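Side-chain contacts in UDP-glucose:anthocyanidin 3-O-glucosyltransferase (Clitoria ternatea, PDB 4REL), which belongs to the GT-B clan of glycosyltransferases, with two Rossmann-like domains that face each other across a cleft: residues Ser171-Arg174 and Val175-Pro179; Val211-Phe214 and Ala215-Pro219; Val341-Gly345 and Ala346-Met350. One frame throughout, in Å; residues are numbered along the deposited sequence.

Contact 1. Residues Ser171-Arg174 and Val175-Pro179; sequences SKLR and VEDVP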
loop_
_atom_site.group_PDB
_atom_site.type_symbol
_atom_site.label_atom_id
_atom_site.label_comp_id
_atom_site.label_asym_id
_atom_site.label_seq_id
_atom_site.Cartn_x
_atom_site.Cartn_y
_atom_site.Cartn_z
ATOM N N SER A 171 2.776 -4.669 -20.600
ATOM C CA SER A 171 3.858 -5.359 -21.308
ATOM C C SER A 171 5.253 -4.975 -20.797
ATOM O O SER A 171 6.229 -5.665 -21.081
ATOM C CB SER A 171 3.759 -5.121 -22.823
ATOM O OG SER A 171 4.002 -3.763 -23.157
ATOM N N LYS A 172 5.359 -3.886 -20.037
ATOM C CA LYS A 172 6.648 -3.543 -19.438
ATOM C C LYS A 172 7.004 -4.426 -18.240
ATOM O O LYS A 172 8.170 -4.492 -17.857
ATOM C CB LYS A 172 6.703 -2.064 -19.040
ATOM C CG LYS A 172 6.830 -1.098 -20.213
ATOM C CD LYS A 172 8.149 -1.302 -20.955
ATOM C CE LYS A 172 8.254 -0.384 -22.171
ATOM N NZ LYS A 172 9.548 -0.567 -22.915
ATOM N N LEU A 173 6.015 -5.090 -17.640
ATOM C CA LEU A 173 6.287 -5.979 -16.511
ATOM C C LEU A 173 7.119 -7.167 -16.984
ATOM O O LEU A 173 6.942 -7.654 -18.109
ATOM C CB LEU A 173 4.987 -6.489 -15.854
ATOM C CG LEU A 173 4.065 -5.456 -15.211
ATOM C CD1 LEU A 173 2.938 -6.154 -14.495
ATOM C CD2 LEU A 173 4.868 -4.630 -14.216
ATOM N N ARG A 174 8.048 -7.604 -16.136
ATOM C CA ARG A 174 8.930 -8.712 -16.477
ATOM C C ARG A 174 8.788 -9.870 -15.507
ATOM O O ARG A 174 8.313 -9.712 -14.380
ATOM C CB ARG A 174 10.388 -8.268 -16.445
ATOM C CG ARG A 174 10.732 -7.108 -17.343
ATOM C CD ARG A 174 12.161 -6.748 -17.028
ATOM N NE ARG A 174 12.671 -5.646 -17.821
ATOM C CZ ARG A 174 13.929 -5.221 -17.743
ATOM N NH1 ARG A 174 14.775 -5.815 -16.907
ATOM N NH2 ARG A 174 14.339 -4.211 -18.497
ATOM N N VAL A 175 9.234 -11.036 -15.958
ATOM C CA VAL A 175 9.327 -12.222 -15.129
ATOM C C VAL A 175 9.936 -11.923 -13.753
ATOM O O VAL A 175 9.405 -12.344 -12.723
ATOM C CB VAL A 175 10.153 -13.294 -15.868
ATOM C CG1 VAL A 175 10.742 -14.302 -14.902
ATOM C CG2 VAL A 175 9.289 -13.975 -16.906
ATOM N N GLU A 176 11.022 -11.156 -13.732
ATOM C CA GLU A 176 11.723 -10.884 -12.474
ATOM C C GLU A 176 10.935 -9.999 -11.500
ATOM O O GLU A 176 11.284 -9.895 -10.317
ATOM C CB GLU A 176 13.093 -10.262 -12.753
ATOM C CG GLU A 176 13.026 -8.870 -13.347
ATOM C CD GLU A 176 14.391 -8.335 -13.730
ATOM O OE1 GLU A 176 15.243 -8.183 -12.830
ATOM O OE2 GLU A 176 14.610 -8.072 -14.931
ATOM N N ASP A 177 9.863 -9.373 -11.984
ATOM C CA ASP A 177 9.048 -8.504 -11.136
ATOM C C ASP A 177 7.946 -9.252 -10.383
ATOM O O ASP A 177 7.377 -8.721 -9.432
ATOM C CB ASP A 177 8.402 -7.401 -11.978
ATOM C CG ASP A 177 9.412 -6.603 -12.785
ATOM O OD1 ASP A 177 10.535 -6.374 -12.284
ATOM O OD2 ASP A 177 9.072 -6.195 -13.919
ATOM N N VAL A 178 7.638 -10.469 -10.826
ATOM C CA VAL A 178 6.490 -11.223 -10.313
ATOM C C VAL A 178 6.648 -11.564 -8.824
ATOM O O VAL A 178 7.723 -11.990 -8.401
ATOM C CB VAL A 178 6.303 -12.511 -11.136
ATOM C CG1 VAL A 178 5.205 -13.383 -10.555
ATOM C CG2 VAL A 178 5.997 -12.160 -12.596
ATOM N N PRO A 179 5.588 -11.357 -8.018
ATOM C CA PRO A 179 5.666 -11.757 -6.605
ATOM C C PRO A 179 6.036 -13.234 -6.467
ATOM O O PRO A 179 5.399 -14.085 -7.097
ATOM C CB PRO A 179 4.238 -11.523 -6.099
ATOM C CG PRO A 179 3.724 -10.405 -6.952
ATOM C CD PRO A 179 4.307 -10.689 -8.329
#

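Contact 2. Residues Val211-Phe214 and Ala215-Pro219; sequences VNFF and AELDP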
loop_
_atom_site.group_PDB
_atom_site.type_symbol
_atom_site.label_atom_id
_atom_site.label_comp_id
_atom_site.label_asym_id
_atom_site.label_seq_id
_atom_site.Cartn_x
_atom_site.Cartn_y
_atom_site.Cartn_z
ATOM N N VAL A 211 -10.544 0.414 -5.916
ATOM C CA VAL A 211 -9.092 0.534 -5.972
ATOM C C VAL A 211 -8.663 1.836 -5.307
ATOM O O VAL A 211 -9.188 2.902 -5.621
ATOM C CB VAL A 211 -8.558 0.496 -7.424
ATOM C CG1 VAL A 211 -7.044 0.682 -7.426
ATOM C CG2 VAL A 211 -8.924 -0.818 -8.104
ATOM N N ASN A 212 -7.692 1.737 -4.403
ATOM C CA ASN A 212 -7.217 2.868 -3.611
ATOM C C ASN A 212 -6.130 3.615 -4.381
ATOM O O ASN A 212 -4.985 3.690 -3.944
ATOM C CB ASN A 212 -6.624 2.336 -2.299
ATOM C CG ASN A 212 -6.490 3.406 -1.235
ATOM O OD1 ASN A 212 -7.400 4.219 -1.036
ATOM N ND2 ASN A 212 -5.344 3.418 -0.543
ATOM N N PHE A 213 -6.482 4.167 -5.535
ATOM C CA PHE A 213 -5.485 4.816 -6.378
ATOM C C PHE A 213 -6.134 5.792 -7.359
ATOM O O PHE A 213 -7.325 6.078 -7.272
ATOM C CB PHE A 213 -4.675 3.749 -7.128
ATOM C CG PHE A 213 -3.332 4.233 -7.597
ATOM C CD1 PHE A 213 -2.422 4.758 -6.692
ATOM C CD2 PHE A 213 -2.984 4.162 -8.936
ATOM C CE1 PHE A 213 -1.177 5.211 -7.109
ATOM C CE2 PHE A 213 -1.747 4.621 -9.368
ATOM C CZ PHE A 213 -0.841 5.143 -8.456
ATOM N N PHE A 214 -5.334 6.299 -8.289
ATOM C CA PHE A 214 -5.783 7.283 -9.264
ATOM C C PHE A 214 -5.915 6.606 -10.624
ATOM O O PHE A 214 -4.917 6.193 -11.213
ATOM C CB PHE A 214 -4.748 8.416 -9.358
ATOM C CG PHE A 214 -4.281 8.941 -8.017
ATOM C CD1 PHE A 214 -5.078 9.807 -7.279
ATOM C CD2 PHE A 214 -3.036 8.588 -7.512
ATOM C CE1 PHE A 214 -4.646 10.292 -6.048
ATOM C CE2 PHE A 214 -2.594 9.072 -6.286
ATOM C CZ PHE A 214 -3.403 9.924 -5.553
ATOM N N ALA A 215 -7.143 6.488 -11.127
ATOM C CA ALA A 215 -7.382 5.802 -12.394
ATOM C C ALA A 215 -6.561 6.406 -13.531
ATOM O O ALA A 215 -6.096 5.694 -14.424
ATOM C CB ALA A 215 -8.868 5.836 -12.736
ATOM N N GLU A 216 -6.379 7.725 -13.474
ATOM C CA GLU A 216 -5.660 8.467 -14.510
ATOM C C GLU A 216 -4.184 8.085 -14.612
ATOM O O GLU A 216 -3.530 8.371 -15.617
ATOM C CB GLU A 216 -5.816 9.976 -14.265
ATOM C CG GLU A 216 -7.241 10.504 -14.432
ATOM C CD GLU A 216 -8.117 10.340 -13.190
ATOM O OE1 GLU A 216 -7.715 9.637 -12.235
ATOM O OE2 GLU A 216 -9.218 10.931 -13.172
ATOM N N LEU A 217 -3.659 7.426 -13.584
ATOM C CA LEU A 217 -2.254 7.005 -13.575
ATOM C C LEU A 217 -2.034 5.576 -14.050
ATOM O O LEU A 217 -0.909 5.190 -14.362
ATOM C CB LEU A 217 -1.645 7.152 -12.175
ATOM C CG LEU A 217 -1.168 8.528 -11.730
ATOM C CD1 LEU A 217 -0.352 8.391 -10.442
ATOM C CD2 LEU A 217 -0.331 9.172 -12.817
ATOM N N ASP A 218 -3.092 4.774 -14.064
ATOM C CA ASP A 218 -2.975 3.390 -14.514
ATOM C C ASP A 218 -3.042 3.348 -16.035
ATOM O O ASP A 218 -3.704 4.186 -16.654
ATOM C CB ASP A 218 -4.092 2.523 -13.912
ATOM C CG ASP A 218 -3.817 2.118 -12.477
ATOM O OD1 ASP A 218 -2.658 2.263 -12.019
ATOM O OD2 ASP A 218 -4.762 1.653 -11.799
ATOM N N PRO A 219 -2.357 2.371 -16.653
ATOM C CA PRO A 219 -2.444 2.260 -18.113
ATOM C C PRO A 219 -3.888 2.009 -18.521
ATOM O O PRO A 219 -4.529 1.126 -17.941
ATOM C CB PRO A 219 -1.590 1.035 -18.421
ATOM C CG PRO A 219 -0.623 0.951 -17.257
ATOM C CD PRO A 219 -1.425 1.389 -16.070
HETATM O O HOH W 1 -9.039 7.772 -8.524
#

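Contact 3. Residues Val341-Gly345 and Ala346-Met350; sequences VTHCG and ANSVM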
loop_
_atom_site.group_PDB
_atom_site.type_symbol
_atom_site.label_atom_id
_atom_site.label_comp_id
_atom_site.label_asym_id
_atom_site.label_seq_id
_atom_site.Cartn_x
_atom_site.Cartn_y
_atom_site.Cartn_z
ATOM N N VAL A 341 13.976 7.308 -1.600
ATOM C CA VAL A 341 14.605 6.003 -1.742
ATOM C C VAL A 341 13.722 5.052 -0.952
ATOM O O VAL A 341 13.574 5.186 0.275
ATOM C CB VAL A 341 16.025 6.052 -1.180
ATOM C CG1 VAL A 341 16.707 4.687 -1.310
ATOM C CG2 VAL A 341 16.820 7.147 -1.895
ATOM N N THR A 342 13.110 4.102 -1.654
ATOM C CA THR A 342 11.946 3.413 -1.113
ATOM C C THR A 342 11.899 1.933 -1.478
ATOM O O THR A 342 12.442 1.509 -2.504
ATOM C CB THR A 342 10.650 4.086 -1.614
ATOM O OG1 THR A 342 9.508 3.367 -1.130
ATOM C CG2 THR A 342 10.601 4.114 -3.137
ATOM N N HIS A 343 11.228 1.160 -0.633
ATOM C CA HIS A 343 10.958 -0.249 -0.908
ATOM C C HIS A 343 9.743 -0.416 -1.840
ATOM O O HIS A 343 9.430 -1.529 -2.265
ATOM C CB HIS A 343 10.682 -0.976 0.405
ATOM C CG HIS A 343 9.447 -0.499 1.097
ATOM N ND1 HIS A 343 9.281 0.808 1.507
ATOM C CD2 HIS A 343 8.308 -1.145 1.438
ATOM C CE1 HIS A 343 8.095 0.943 2.075
ATOM N NE2 HIS A 343 7.484 -0.228 2.044
ATOM N N CYS A 344 9.067 0.693 -2.140
ATOM C CA CYS A 344 7.893 0.717 -3.023
ATOM C C CYS A 344 6.630 0.103 -2.437
ATOM O O CYS A 344 5.845 -0.513 -3.169
ATOM C CB CYS A 344 8.174 0.075 -4.385
ATOM S SG CYS A 344 9.609 0.772 -5.226
ATOM N N GLY A 345 6.423 0.273 -1.133
ATOM C CA GLY A 345 5.128 -0.031 -0.541
ATOM C C GLY A 345 4.072 0.867 -1.175
ATOM O O GLY A 345 4.366 1.998 -1.563
ATOM N N ALA A 346 2.842 0.371 -1.288
ATOM C CA ALA A 346 1.801 1.101 -2.014
ATOM C C ALA A 346 1.518 2.520 -1.492
ATOM O O ALA A 346 1.402 3.453 -2.292
ATOM C CB ALA A 346 0.509 0.279 -2.086
ATOM N N ASN A 347 1.369 2.696 -0.179
ATOM C CA ASN A 347 1.076 4.032 0.343
ATOM C C ASN A 347 2.241 5.006 0.167
ATOM O O ASN A 347 2.025 6.184 -0.134
ATOM C CB ASN A 347 0.629 4.008 1.808
ATOM C CG ASN A 347 0.366 5.410 2.357
ATOM O OD1 ASN A 347 -0.694 6.002 2.111
ATOM N ND2 ASN A 347 1.334 5.949 3.099
ATOM N N SER A 348 3.462 4.508 0.357
ATOM C CA SER A 348 4.664 5.303 0.151
ATOM C C SER A 348 4.707 5.816 -1.278
ATOM O O SER A 348 4.953 7.001 -1.507
ATOM C CB SER A 348 5.924 4.471 0.421
ATOM O OG SER A 348 6.047 4.153 1.788
ATOM N N VAL A 349 4.462 4.923 -2.236
ATOM C CA VAL A 349 4.463 5.304 -3.642
ATOM C C VAL A 349 3.382 6.345 -3.921
ATOM O O VAL A 349 3.633 7.340 -4.613
ATOM C CB VAL A 349 4.244 4.091 -4.563
ATOM C CG1 VAL A 349 4.130 4.540 -6.015
ATOM C CG2 VAL A 349 5.381 3.087 -4.395
ATOM N N MET A 350 2.183 6.110 -3.390
ATOM C CA MET A 350 1.075 7.046 -3.545
ATOM C C MET A 350 1.480 8.443 -3.088
ATOM O O MET A 350 1.231 9.427 -3.786
ATOM C CB MET A 350 -0.140 6.552 -2.740
ATOM C CG MET A 350 -1.398 7.391 -2.898
ATOM S SD MET A 350 -1.460 8.906 -1.902
ATOM C CE MET A 350 -1.842 8.267 -0.274
#

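Contact 1. Residues Ser171-Arg174 and Val175-Pro179
Arg174 and Asp177 hold each other by two hydrogen bonds. Arg174 N donates to Asp177 OD2 at 2.8 Å, from above the carboxylate plane. In return Asp177 N donates to Arg174 O at 2.9 Å. The two bonds close a small ring at the start of the short 3-10 turn 175-177. Asp177 CG sits beside its own backbone N (chi1 -55°), which turns the carboxylate back to the Arg174 amide.

The next bond joins Arg174 and Glu176, which lie side by side and point the same way. Arg174 NH1 meets Glu176 OE2 at 3.0 Å in a salt bridge. The oxygen lies in the guanidinium plane, but the carboxylate is tilted 38° from it. The arginine chain is extended from CG to NE and runs alongside the glutamate, with Arg174 CD 3.5 Å from Glu176 OE2. Glu176 OE1 has another partner in Lys388.

Packing lies outside these polar bonds. Val178 CG2 rests 3.8 Å from Arg174 O. Val175 and Val178 face helix 148-157, and Leu173 packs on Ile370 and Arg373 of helix 368-378. Pro179, at the end of the segment, touches the bound 3,5,7-trihydroxy-2-(4-hydroxyphenyl)-4H-chromen-4-one.

Asp177 OD2 is shared by the Arg174 amide and a salt bridge from Arg373 NE. Two donors on one buried oxygen would be expected to keep this aspartate ionised. The acids of the turn thus link the loop 171-179 to Arg373 and Lys388, far along the chain.

Contact 2. Residues Val211-Phe214 and Ala215-Pro219
Phe213 and Ala215 are bridged by a water. It donates to Phe213 O at 2.7 Å and accepts weakly from Ala215 N. The direct bond across the contact runs from Leu217 N to Phe214 O, 3.0 Å long and fairly straight. It closes the 3-10 turn 215-217.

The side chains then gather round Leu217. Its CD1 touches both phenylalanines from one side, 3.8 Å from Phe213 CZ and 4.0 Å from Phe214 CD2. Leu217 crosses Phe213 at about a right angle but runs alongside Phe214. Leu217 CB adds a contact to Phe213 CE2 at 3.8 Å. The two aromatic residues also touch each other: Phe214 CD2 sits 3.8 Å above one face of the Phe213 ring, offset toward its rim.

Asp218 borders the same ring. Its CG lies beside its backbone N (chi1 -79°), and this brings OD1 within 3.6 Å of Phe213 CD2. Carboxylate and ring planes are 27° apart. Both oxygens of this buried acid have hydrogen bonds elsewhere, OD1 with Ser139 OG and OD2 with Tyr235 OH. They fix the carboxylate beside the ring. Phe214 and Leu217 pack on helix 409-425.

The segment is a beta-alpha connection of a Rossmann-like parallel sheet. The chain leaves strand 208-211, makes an inverse gamma turn centred on Asn212, passes the 3-10 turn and reaches Pro219, the N-cap position of helix 220-229.

Contact 3. Residues Val341-Gly345 and Ala346-Met350
Cys344, which packs against Val349, has its backbone in the left-handed region (phi 72°, psi 36°), uncommon for a residue other than glycine, asparagine or aspartate. Cys344 CA lies 3.7 Å from Val349 CG2, and Cys344 CB lies 4.1 Å from the same methyl.

An ST turn comes just before. Thr342 OG1 accepts a nearly straight hydrogen bond from Cys344 N at 2.9 Å. The hydroxyl oxygen points away from the threonine's own N and lies beside its carbonyl carbon, facing the amide two residues on.

Gly345 follows, at the N-cap position. Its N sits 3.4 Å above one face of the His343 ring, toward the rim. His343 CG stands between its backbone N and carbonyl carbon (chi1 64°), which folds the imidazole back over the glycine. Gly345 O accepts from Val349 N at 3.0 Å. The donor approaches almost straight down the carbonyl bond, as at a regular first helical turn. Val349 CG2 is tight against the same oxygen, Gly345 O, at 3.2 Å. Ser348 turns in toward the loop, its CB 3.5 Å from Gly345 O. Its OG lies 3.8 Å from His343 CE1.

The run THCGANS, Thr342 to Ser348, falls within what is probably the PSPG signature box of plant glycosyltransferases. An acetate lies near His343 and a glycerol near Gly345, both probably from the crystallisation liquor.

Strand 337-342 and helix 346-354 begin a beta-alpha-beta unit that returns to strand 359-361. Thr342 pairs by backbone bonds with Ile360 and Arg362. Helix 368-378 packs on the loop and helix start, with Ala371 and Ala372 on Cys344 and Ile375 on Val349.

Overall arrangement
The three contacts follow in series along the chain; none nests or crosses. Contact 1 closes a turn in the long loop between helices 148-157 and 191-197. Contact 2 closes the connection from strand 208-211 of the seven-stranded sheet to helix 220-229. Contact 3 joins strand 337-342 of the six-stranded sheet to helix 346-354. Contacts 2 and 3 touch: Phe214 CE2 packs on Met350 CG at 4.0 Å, so the two sheet-bearing halves meet here. Contact 1 stays apart, its centre about 18 Å from that of contact 3. Helix 368-378 nevertheless packs against contacts 1 and 3.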